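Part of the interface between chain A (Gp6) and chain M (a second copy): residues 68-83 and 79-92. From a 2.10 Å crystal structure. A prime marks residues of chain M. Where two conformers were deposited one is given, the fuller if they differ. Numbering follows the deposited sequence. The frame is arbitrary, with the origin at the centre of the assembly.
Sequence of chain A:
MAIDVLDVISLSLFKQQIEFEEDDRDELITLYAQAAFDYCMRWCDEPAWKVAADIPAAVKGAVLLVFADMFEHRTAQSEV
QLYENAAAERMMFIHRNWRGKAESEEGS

Chain A 68-83: ADMFEHRTAQSEVQLY
Chain M (79-92) EVQLYENAAAERMM

The contact joins two copies of Gp6 through a short antiparallel pairing of backbones, extended by an asparagine and the first turns of a helix; together the stretches bury 824 Å², both sides summed. In chain A a helix runs through Glu72, His73 leaves helical geometry (phi/psi -123/99), and the chain becomes extended at Gln77 (-131/151) and Ser78 (-137/159).

Along chain M, Glu79′ makes no contact with the chain A stretch. Val80′ (chi1 m) points toward chain A, and its CG2 lies 4.1 Å from CG of Glu79. Gln81′ (t, p) stays at the margin; its NE2 donates to its neighbour's carbonyl, Leu82′ O, at 3.0 Å. Leu82′ (-100/144; m, t) is buried, as suits an aliphatic side chain: its CD2 is 3.8 Å from Glu79 CG, so a methylene of an exposed glutamate packs against it, and its CB is 4.0 Å from Gln77 OE1. Its CA also forms a CA-H...O contact with Ser78 O at 3.4 Å.

Tyr83′ (-113/137) sets the register. It faces Ser78 as an antiparallel hydrogen-bonded pair, CA-CA 5.3 Å: Ser78 N donates to Tyr83′ O at 2.8 Å (163°), and Tyr83′ N donates to Ser78 O at 2.7 Å (174°). Tyr83′ O also receives a CA-H...O contact from Gln77 CA at 3.2 Å. The side chains of Ser78 and Tyr83′ share one face of the sheet. The small Ser78 side chain (p) turns back on its own chain, OG donating to Val80 O at 2.7 Å. Tyr83′ (chi1 m, chi2 -77°) has 111 Å² covered, the largest area of any residue in the two stretches. Gln81 (t, chi2 96°) lies over one ring face, its OE1 3.6 Å from Tyr83′ CD1, while Glu79 O approaches the edge, 3.5 Å from CE2.

Glu84′ (-67/128; t, t) pairs with Gln77 (m, t) at a non-hydrogen-bonded position, CA-CA 4.5 Å, both side chains on the other face. Its backbone is bridged by water 3, which donates to Glu84′ O at 2.7 Å and accepts from Leu82 N at 3.2 Å.

Asn85′ (-86/111; chi1 t, chi2 -3°) is buried and uses both ends of its side-chain amide. Its backbone N donates to Ala76 O at 2.8 Å (156°), and ND2 donates to Thr75 O at 3.1 Å (149°). ND2 also gives a hydrogen to water 1 at 2.9 Å; that water donates to His73 O at 2.8 Å and Asp69 OD2 at 3.2 Å. OD1 instead accepts from Ala87′ N at 2.9 Å, capping the helix. Leu82 CD1 packs 3.7 Å from Asn85′ CG.

Beyond the cap, small residues line the contact: Ala87′ CB is 4.0 Å from Asp69 OD2, and Ala88′ CB is 4.0 Å from Ala76 CB. Finally, the selenomethionine Met91′ (chi1 m) points toward chain A, and its CE lies 2.9 Å from SE of selenomethionine Met70 (m, m, m), a notably short apolar approach involving one of Met70's two deposited conformers.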

# COMPACT_ATOMS: atom_id res chain seq x y z
N ALA A 68 -14.24 -29.19 -16.13
CA ALA A 68 -14.89 -27.90 -16.06
C ALA A 68 -13.88 -26.76 -16.22
O ALA A 68 -14.18 -25.73 -16.82
CB ALA A 68 -15.63 -27.78 -14.74
N ASP A 69 -12.69 -26.93 -15.64
CA ASP A 69 -11.62 -25.97 -15.85
C ASP A 69 -11.27 -25.77 -17.34
O ASP A 69 -11.07 -24.65 -17.80
CB ASP A 69 -10.37 -26.38 -15.08
CG ASP A 69 -9.28 -25.33 -15.18
OD1 ASP A 69 -9.54 -24.17 -14.81
OD2 ASP A 69 -8.16 -25.65 -15.64
N MSE A 70 -11.19 -26.86 -18.09
CA MSE A 70 -10.94 -26.81 -19.54
C MSE A 70 -12.08 -26.09 -20.25
O MSE A 70 -11.87 -25.35 -21.20
CB MSE A 70 -10.82 -28.22 -20.15
CG MSE A 70 -9.62 -29.03 -19.73
SE MSE A 70 -7.90 -28.28 -20.31
CE MSE A 70 -8.22 -28.09 -22.25
N PHE A 71 -13.30 -26.35 -19.80
CA PHE A 71 -14.44 -25.71 -20.43
C PHE A 71 -14.45 -24.19 -20.19
O PHE A 71 -14.77 -23.42 -21.08
CB PHE A 71 -15.76 -26.35 -20.02
CG PHE A 71 -16.97 -25.73 -20.70
CD1 PHE A 71 -17.40 -26.21 -21.92
CD2 PHE A 71 -17.67 -24.70 -20.10
CE1 PHE A 71 -18.52 -25.64 -22.56
CE2 PHE A 71 -18.79 -24.13 -20.70
CZ PHE A 71 -19.21 -24.60 -21.94
N GLU A 72 -14.08 -23.77 -18.98
CA GLU A 72 -14.24 -22.35 -18.60
C GLU A 72 -13.04 -21.52 -18.99
O GLU A 72 -13.17 -20.34 -19.23
CB GLU A 72 -14.47 -22.20 -17.09
CG GLU A 72 -15.67 -22.96 -16.54
CD GLU A 72 -17.02 -22.46 -17.07
OE1 GLU A 72 -17.11 -21.31 -17.56
OE2 GLU A 72 -18.00 -23.22 -16.96
N HIS A 73 -11.87 -22.16 -19.01
CA HIS A 73 -10.59 -21.45 -19.14
C HIS A 73 -9.90 -22.02 -20.36
O HIS A 73 -9.28 -23.09 -20.29
CB HIS A 73 -9.75 -21.61 -17.85
CG HIS A 73 -10.48 -21.17 -16.61
ND1 HIS A 73 -10.69 -22.00 -15.53
CD2 HIS A 73 -11.11 -20.00 -16.32
CE1 HIS A 73 -11.39 -21.36 -14.61
NE2 HIS A 73 -11.67 -20.15 -15.06
N ARG A 74 -10.00 -21.29 -21.47
CA ARG A 74 -9.69 -21.80 -22.81
C ARG A 74 -8.28 -21.50 -23.35
O ARG A 74 -7.93 -22.00 -24.41
CB ARG A 74 -10.72 -21.28 -23.82
CG ARG A 74 -12.20 -21.50 -23.46
CD ARG A 74 -12.74 -22.71 -24.14
NE ARG A 74 -14.09 -23.09 -23.74
CZ ARG A 74 -15.16 -23.09 -24.56
NH1 ARG A 74 -15.06 -22.68 -25.82
NH2 ARG A 74 -16.34 -23.51 -24.11
N THR A 75 -7.50 -20.67 -22.64
CA THR A 75 -6.21 -20.20 -23.17
C THR A 75 -5.03 -20.60 -22.28
O THR A 75 -5.17 -20.65 -21.05
CB THR A 75 -6.19 -18.64 -23.35
OG1 THR A 75 -6.53 -18.02 -22.11
CG2 THR A 75 -7.20 -18.20 -24.36
N ALA A 76 -3.88 -20.85 -22.89
CA ALA A 76 -2.68 -21.24 -22.17
C ALA A 76 -2.13 -20.12 -21.29
O ALA A 76 -1.35 -20.38 -20.35
CB ALA A 76 -1.60 -21.74 -23.15
N GLN A 77 -2.50 -18.88 -21.61
CA GLN A 77 -2.20 -17.70 -20.77
C GLN A 77 -3.46 -16.88 -20.56
O GLN A 77 -4.34 -16.88 -21.40
CB GLN A 77 -1.16 -16.79 -21.42
CG GLN A 77 0.11 -17.50 -21.83
CD GLN A 77 1.15 -16.54 -22.29
OE1 GLN A 77 1.93 -16.08 -21.49
NE2 GLN A 77 1.14 -16.21 -23.59
N SER A 78 -3.56 -16.18 -19.44
CA SER A 78 -4.70 -15.27 -19.25
C SER A 78 -4.27 -13.94 -18.65
O SER A 78 -3.21 -13.83 -18.05
CB SER A 78 -5.81 -15.93 -18.44
OG SER A 78 -5.35 -16.39 -17.17
N GLU A 79 -5.11 -12.92 -18.84
CA GLU A 79 -4.90 -11.60 -18.25
C GLU A 79 -5.26 -11.60 -16.75
O GLU A 79 -4.77 -10.76 -15.99
CB GLU A 79 -5.71 -10.54 -19.02
CG GLU A 79 -5.50 -10.51 -20.57
CD GLU A 79 -6.39 -11.50 -21.38
OE1 GLU A 79 -6.76 -12.59 -20.87
OE2 GLU A 79 -6.69 -11.19 -22.56
N VAL A 80 -6.09 -12.55 -16.32
CA VAL A 80 -6.34 -12.71 -14.88
C VAL A 80 -5.69 -13.98 -14.29
O VAL A 80 -5.73 -15.05 -14.90
CB VAL A 80 -7.86 -12.61 -14.51
CG1 VAL A 80 -8.39 -11.19 -14.81
CG2 VAL A 80 -8.69 -13.65 -15.26
N GLN A 81 -5.08 -13.82 -13.12
CA GLN A 81 -4.45 -14.92 -12.41
C GLN A 81 -5.46 -16.02 -12.17
O GLN A 81 -6.60 -15.75 -11.79
CB GLN A 81 -3.91 -14.44 -11.07
CG GLN A 81 -3.07 -15.48 -10.34
CD GLN A 81 -1.60 -15.28 -10.60
OE1 GLN A 81 -1.00 -15.95 -11.45
NE2 GLN A 81 -1.01 -14.32 -9.89
N LEU A 82 -5.06 -17.26 -12.42
CA LEU A 82 -5.84 -18.42 -12.02
C LEU A 82 -5.29 -18.95 -10.70
O LEU A 82 -4.07 -18.91 -10.47
CB LEU A 82 -5.84 -19.51 -13.10
CG LEU A 82 -6.62 -19.17 -14.39
CD1 LEU A 82 -6.56 -20.28 -15.40
CD2 LEU A 82 -8.09 -18.81 -14.09
N TYR A 83 -6.18 -19.41 -9.83
CA TYR A 83 -5.78 -19.99 -8.56
C TYR A 83 -6.18 -21.46 -8.56
O TYR A 83 -7.30 -21.80 -8.93
CB TYR A 83 -6.44 -19.25 -7.42
CG TYR A 83 -6.06 -17.79 -7.39
CD1 TYR A 83 -4.83 -17.38 -6.87
CD2 TYR A 83 -6.90 -16.82 -7.93
CE1 TYR A 83 -4.46 -16.04 -6.85
CE2 TYR A 83 -6.54 -15.46 -7.93
CZ TYR A 83 -5.32 -15.09 -7.37
OH TYR A 83 -4.94 -13.76 -7.34
N GLU M 79 0.77 -4.36 -22.63
CA GLU M 79 0.66 -3.46 -21.48
C GLU M 79 0.04 -4.16 -20.26
O GLU M 79 0.26 -3.74 -19.13
CB GLU M 79 -0.12 -2.21 -21.86
CG GLU M 79 -1.09 -2.44 -23.01
CD GLU M 79 -0.60 -1.85 -24.33
OE1 GLU M 79 -0.47 -2.62 -25.32
OE2 GLU M 79 -0.37 -0.61 -24.38
N VAL M 80 -0.72 -5.23 -20.48
CA VAL M 80 -1.19 -6.03 -19.34
C VAL M 80 -0.42 -7.36 -19.20
O VAL M 80 -0.23 -8.08 -20.19
CB VAL M 80 -2.73 -6.28 -19.37
CG1 VAL M 80 -3.51 -4.94 -19.46
CG2 VAL M 80 -3.12 -7.23 -20.52
N GLN M 81 0.01 -7.67 -17.99
CA GLN M 81 0.73 -8.91 -17.73
C GLN M 81 -0.18 -10.10 -18.07
O GLN M 81 -1.38 -10.09 -17.78
CB GLN M 81 1.21 -8.99 -16.27
CG GLN M 81 2.12 -10.20 -15.94
CD GLN M 81 3.46 -10.20 -16.69
OE1 GLN M 81 4.39 -9.47 -16.34
NE2 GLN M 81 3.57 -11.03 -17.73
N LEU M 82 0.40 -11.08 -18.74
CA LEU M 82 -0.28 -12.33 -18.93
C LEU M 82 0.28 -13.30 -17.90
O LEU M 82 1.48 -13.23 -17.58
CB LEU M 82 -0.06 -12.85 -20.36
CG LEU M 82 -0.75 -12.09 -21.50
CD1 LEU M 82 -0.19 -12.54 -22.83
CD2 LEU M 82 -2.25 -12.32 -21.47
N TYR M 83 -0.58 -14.16 -17.39
CA TYR M 83 -0.21 -15.19 -16.44
C TYR M 83 -0.39 -16.55 -17.09
O TYR M 83 -1.39 -16.78 -17.78
CB TYR M 83 -1.10 -15.10 -15.20
CG TYR M 83 -1.01 -13.74 -14.56
CD1 TYR M 83 0.10 -13.40 -13.77
CD2 TYR M 83 -1.99 -12.78 -14.77
CE1 TYR M 83 0.20 -12.14 -13.20
CE2 TYR M 83 -1.90 -11.52 -14.20
CZ TYR M 83 -0.81 -11.21 -13.42
OH TYR M 83 -0.72 -9.95 -12.86
N GLU M 84 0.59 -17.43 -16.86
CA GLU M 84 0.54 -18.79 -17.37
C GLU M 84 -0.60 -19.59 -16.72
O GLU M 84 -0.73 -19.62 -15.49
CB GLU M 84 1.88 -19.53 -17.22
CG GLU M 84 1.80 -21.00 -17.70
CD GLU M 84 3.15 -21.73 -17.80
OE1 GLU M 84 4.09 -21.39 -17.05
OE2 GLU M 84 3.25 -22.67 -18.64
N ASN M 85 -1.42 -20.20 -17.56
CA ASN M 85 -2.42 -21.14 -17.11
C ASN M 85 -1.75 -22.53 -17.03
O ASN M 85 -1.44 -23.14 -18.04
CB ASN M 85 -3.63 -21.15 -18.08
CG ASN M 85 -4.58 -22.31 -17.80
OD1 ASN M 85 -4.33 -23.14 -16.92
ND2 ASN M 85 -5.67 -22.38 -18.55
N ALA M 86 -1.57 -23.02 -15.81
CA ALA M 86 -0.84 -24.26 -15.53
C ALA M 86 -1.37 -25.50 -16.23
O ALA M 86 -0.65 -26.49 -16.35
CB ALA M 86 -0.76 -24.49 -14.04
N ALA M 87 -2.61 -25.47 -16.70
CA ALA M 87 -3.19 -26.67 -17.28
C ALA M 87 -2.47 -27.10 -18.56
O ALA M 87 -2.40 -28.29 -18.87
CB ALA M 87 -4.69 -26.49 -17.53
N ALA M 88 -1.91 -26.14 -19.31
CA ALA M 88 -1.26 -26.50 -20.58
C ALA M 88 -0.05 -27.39 -20.31
O ALA M 88 0.03 -28.49 -20.85
CB ALA M 88 -0.87 -25.25 -21.39
N GLU M 89 0.86 -26.92 -19.46
CA GLU M 89 2.07 -27.66 -19.11
C GLU M 89 1.78 -29.01 -18.40
O GLU M 89 2.48 -30.00 -18.64
CB GLU M 89 3.00 -26.78 -18.25
CG GLU M 89 4.08 -27.54 -17.45
CD GLU M 89 3.74 -27.74 -15.96
OE1 GLU M 89 3.04 -26.87 -15.36
OE2 GLU M 89 4.21 -28.76 -15.39
N ARG M 90 0.77 -29.02 -17.53
CA ARG M 90 0.44 -30.23 -16.77
C ARG M 90 -0.09 -31.31 -17.70
O ARG M 90 0.22 -32.49 -17.53
CB ARG M 90 -0.60 -29.95 -15.69
CG ARG M 90 -0.28 -28.83 -14.74
CD ARG M 90 0.35 -29.28 -13.46
NE ARG M 90 0.08 -28.29 -12.40
CZ ARG M 90 0.94 -27.36 -11.99
NH1 ARG M 90 2.14 -27.24 -12.54
NH2 ARG M 90 0.58 -26.52 -11.02
N MSE M 91 -0.88 -30.90 -18.68
CA MSE M 91 -1.43 -31.84 -19.65
C MSE M 91 -0.40 -32.45 -20.58
O MSE M 91 -0.54 -33.59 -21.01
CB MSE M 91 -2.53 -31.16 -20.44
CG MSE M 91 -3.70 -30.92 -19.57
SE MSE M 91 -5.20 -32.02 -20.07
CE MSE M 91 -6.03 -30.46 -20.80
N MSE M 92 0.64 -31.68 -20.89
CA MSE M 92 1.74 -32.14 -21.71
C MSE M 92 2.76 -32.94 -20.89
O MSE M 92 3.32 -33.92 -21.37
CB MSE M 92 2.44 -30.95 -22.34
CG MSE M 92 1.80 -30.41 -23.60
SE MSE M 92 2.94 -29.01 -24.32
CE MSE M 92 2.13 -27.42 -23.59
O HOH W 1 -7.63 -24.52 -18.61
O HOH W 2 -7.51 -19.61 -19.52
O HOH W 3 -2.99 -18.49 -14.54